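TrwG component of type IV secretion system (Bartonella birtlesii, PDB 4JF8) is a VirB8-family component of a type IV secretion system, here its NTF2-like domain, and probably helps assemble the envelope-spanning secretion machinery. Local coordinates at residues Y52-E57 / I103-R108. Sequence-based numbering, arbitrary orientation.
Sequences YVLNRE and ITVKVR. With EDO (1,2-ethanediol), chain C.
Leu-54 and Val-105 meet where the end of helix 42-57 packs on strand 101-112, an edge strand of the chain's antiparallel sheet, as in the NTF2-like fold of VirB8 domains. The axes of the two short segments approach to 8.5 Å and run nearly antiparallel (165°); no hydrogen bond links the segments, and contact is by van der Waals packing, mostly between apolar side chains. Methyl CD2 of Leu-54 sits 3.8 Å from CG1 of Val-105 and also touches CG2 of Val-107, so one long, branched side chain spans two successive helix-facing positions. Beta-branched valines suit an extended strand, and here their CB bonds point to the helix. Val-53 adds CG1, anti to its backbone N (chi1 172°), which reaches CG2 of Val-107 at 4.2 Å.

At the helix end, CG2 of Val-105 lies 3.6 Å from Glu-57 C and 3.7 Å from its CB, while the Glu-57 chain bends at chi2 (-62°), taking the carboxylate away from the strand; OE2 hydrogen-bonds Tyr-169 OH. On the helix's other side Arg-56 NH1 gives a 2.9 Å bond to Tyr-52 OH, the acceptor lying in the guanidinium plane. A 1,2-ethanediol, probably from the crystallisation liquor, hydrogen-bonds last-turn carbonyls, its O1 2.7 Å from Arg-56 O and its O2 2.8 Å from Asn-55 O.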
loop_
_atom_site.group_PDB
_atom_site.type_symbol
_atom_site.label_atom_id
_atom_site.label_comp_id
_atom_site.label_asym_id
_atom_site.label_seq_id
_atom_site.Cartn_x
_atom_site.Cartn_y
_atom_site.Cartn_z
ATOM N N TYR A 52 4.140 -2.866 7.595
ATOM C CA TYR A 52 3.621 -2.659 8.928
ATOM C C TYR A 52 4.233 -1.443 9.616
ATOM O O TYR A 52 3.508 -0.580 10.119
ATOM C CB TYR A 52 3.817 -3.914 9.795
ATOM C CG TYR A 52 3.017 -3.844 11.080
ATOM C CD1 TYR A 52 1.654 -4.135 11.061
ATOM C CD2 TYR A 52 3.583 -3.413 12.287
ATOM C CE1 TYR A 52 0.877 -4.044 12.204
ATOM C CE2 TYR A 52 2.813 -3.323 13.431
ATOM C CZ TYR A 52 1.461 -3.618 13.381
ATOM O OH TYR A 52 0.716 -3.550 14.557
ATOM N N VAL A 53 5.555 -1.367 9.633
ATOM C CA VAL A 53 6.216 -0.276 10.318
ATOM C C VAL A 53 5.881 1.053 9.650
ATOM O O VAL A 53 5.602 2.045 10.327
ATOM C CB VAL A 53 7.737 -0.513 10.441
ATOM C CG1 VAL A 53 8.424 0.737 10.980
ATOM C CG2 VAL A 53 8.018 -1.692 11.370
ATOM N N LEU A 54 5.905 1.098 8.324
ATOM C CA LEU A 54 5.601 2.352 7.641
ATOM C C LEU A 54 4.175 2.784 7.944
ATOM O O LEU A 54 3.911 3.974 8.173
ATOM C CB LEU A 54 5.798 2.226 6.129
ATOM C CG LEU A 54 7.256 2.141 5.665
ATOM C CD1 LEU A 54 7.305 1.946 4.161
ATOM C CD2 LEU A 54 8.023 3.399 6.068
ATOM N N ASN A 55 3.226 1.865 7.910
ATOM C CA ASN A 55 1.829 2.265 8.104
ATOM C C ASN A 55 1.511 2.592 9.554
ATOM O O ASN A 55 0.672 3.454 9.806
ATOM C CB ASN A 55 0.869 1.227 7.533
ATOM C CG ASN A 55 0.728 1.354 6.046
ATOM O OD1 ASN A 55 -0.091 2.139 5.562
ATOM N ND2 ASN A 55 1.491 0.591 5.301
ATOM N N ARG A 56 2.191 1.960 10.490
ATOM C CA ARG A 56 1.899 2.173 11.908
ATOM C C ARG A 56 2.570 3.427 12.452
ATOM O O ARG A 56 1.977 4.158 13.248
ATOM C CB ARG A 56 2.311 0.949 12.731
ATOM C CG ARG A 56 2.040 1.147 14.214
ATOM C CD ARG A 56 2.025 -0.118 15.006
ATOM N NE ARG A 56 1.932 0.132 16.445
ATOM C CZ ARG A 56 1.553 -0.755 17.355
ATOM N NH1 ARG A 56 1.130 -1.970 17.008
ATOM N NH2 ARG A 56 1.562 -0.418 18.641
ATOM N N GLU A 57 3.805 3.663 12.031
ATOM C CA GLU A 57 4.600 4.741 12.615
ATOM C C GLU A 57 4.447 6.072 11.877
ATOM O O GLU A 57 4.685 7.129 12.443
ATOM C CB GLU A 57 6.087 4.342 12.683
ATOM C CG GLU A 57 6.386 3.133 13.561
ATOM C CD GLU A 57 6.028 3.335 15.020
ATOM O OE1 GLU A 57 6.051 4.489 15.514
ATOM O OE2 GLU A 57 5.725 2.324 15.681
ATOM N N ILE A 103 4.681 12.973 10.803
ATOM C CA ILE A 103 5.801 12.186 11.320
ATOM C C ILE A 103 6.224 11.297 10.169
ATOM O O ILE A 103 5.466 10.425 9.739
ATOM C CB ILE A 103 5.450 11.364 12.559
ATOM C CG1 ILE A 103 5.040 12.255 13.736
ATOM C CG2 ILE A 103 6.685 10.545 12.970
ATOM C CD1 ILE A 103 4.491 11.499 14.918
ATOM N N THR A 104 7.409 11.561 9.662
ATOM C CA THR A 104 7.941 10.850 8.508
ATOM C C THR A 104 8.899 9.765 8.957
ATOM O O THR A 104 9.712 9.975 9.858
ATOM C CB THR A 104 8.555 11.848 7.534
ATOM O OG1 THR A 104 7.551 12.848 7.255
ATOM C CG2 THR A 104 8.926 11.176 6.248
ATOM N N VAL A 105 8.768 8.600 8.331
ATOM C CA VAL A 105 9.460 7.379 8.752
ATOM C C VAL A 105 10.397 6.936 7.646
ATOM O O VAL A 105 9.991 6.861 6.475
ATOM C CB VAL A 105 8.441 6.260 9.016
ATOM C CG1 VAL A 105 9.147 4.949 9.354
ATOM C CG2 VAL A 105 7.479 6.661 10.118
ATOM N N LYS A 106 11.624 6.586 8.017
ATOM C CA LYS A 106 12.610 5.974 7.107
ATOM C C LYS A 106 13.087 4.668 7.724
ATOM O O LYS A 106 13.715 4.656 8.791
ATOM C CB LYS A 106 13.826 6.880 6.908
ATOM N N VAL A 107 12.762 3.564 7.072
ATOM C CA VAL A 107 13.237 2.239 7.500
ATOM C C VAL A 107 14.655 2.053 6.987
ATOM O O VAL A 107 14.917 2.208 5.804
ATOM C CB VAL A 107 12.307 1.119 7.006
ATOM C CG1 VAL A 107 12.919 -0.241 7.306
ATOM C CG2 VAL A 107 10.927 1.223 7.645
ATOM N N ARG A 108 15.566 1.710 7.895
ATOM C CA ARG A 108 16.989 1.532 7.555
ATOM C C ARG A 108 17.374 0.081 7.367
ATOM O O ARG A 108 18.216 -0.220 6.537
ATOM C CB ARG A 108 17.888 2.185 8.603
ATOM C CG ARG A 108 17.638 3.663 8.857
ATOM C CD ARG A 108 18.388 4.164 10.104
ATOM N NE ARG A 108 17.621 3.971 11.342
ATOM C CZ ARG A 108 18.135 3.921 12.580
ATOM N NH1 ARG A 108 19.448 4.027 12.766
ATOM N NH2 ARG A 108 17.335 3.728 13.648
HETATM C C1 EDO C . -0.597 6.134 11.688
HETATM O O1 EDO C . -0.019 5.987 12.996
HETATM C C2 EDO C . -1.842 5.300 11.566
HETATM O O2 EDO C . -1.432 3.964 11.528
#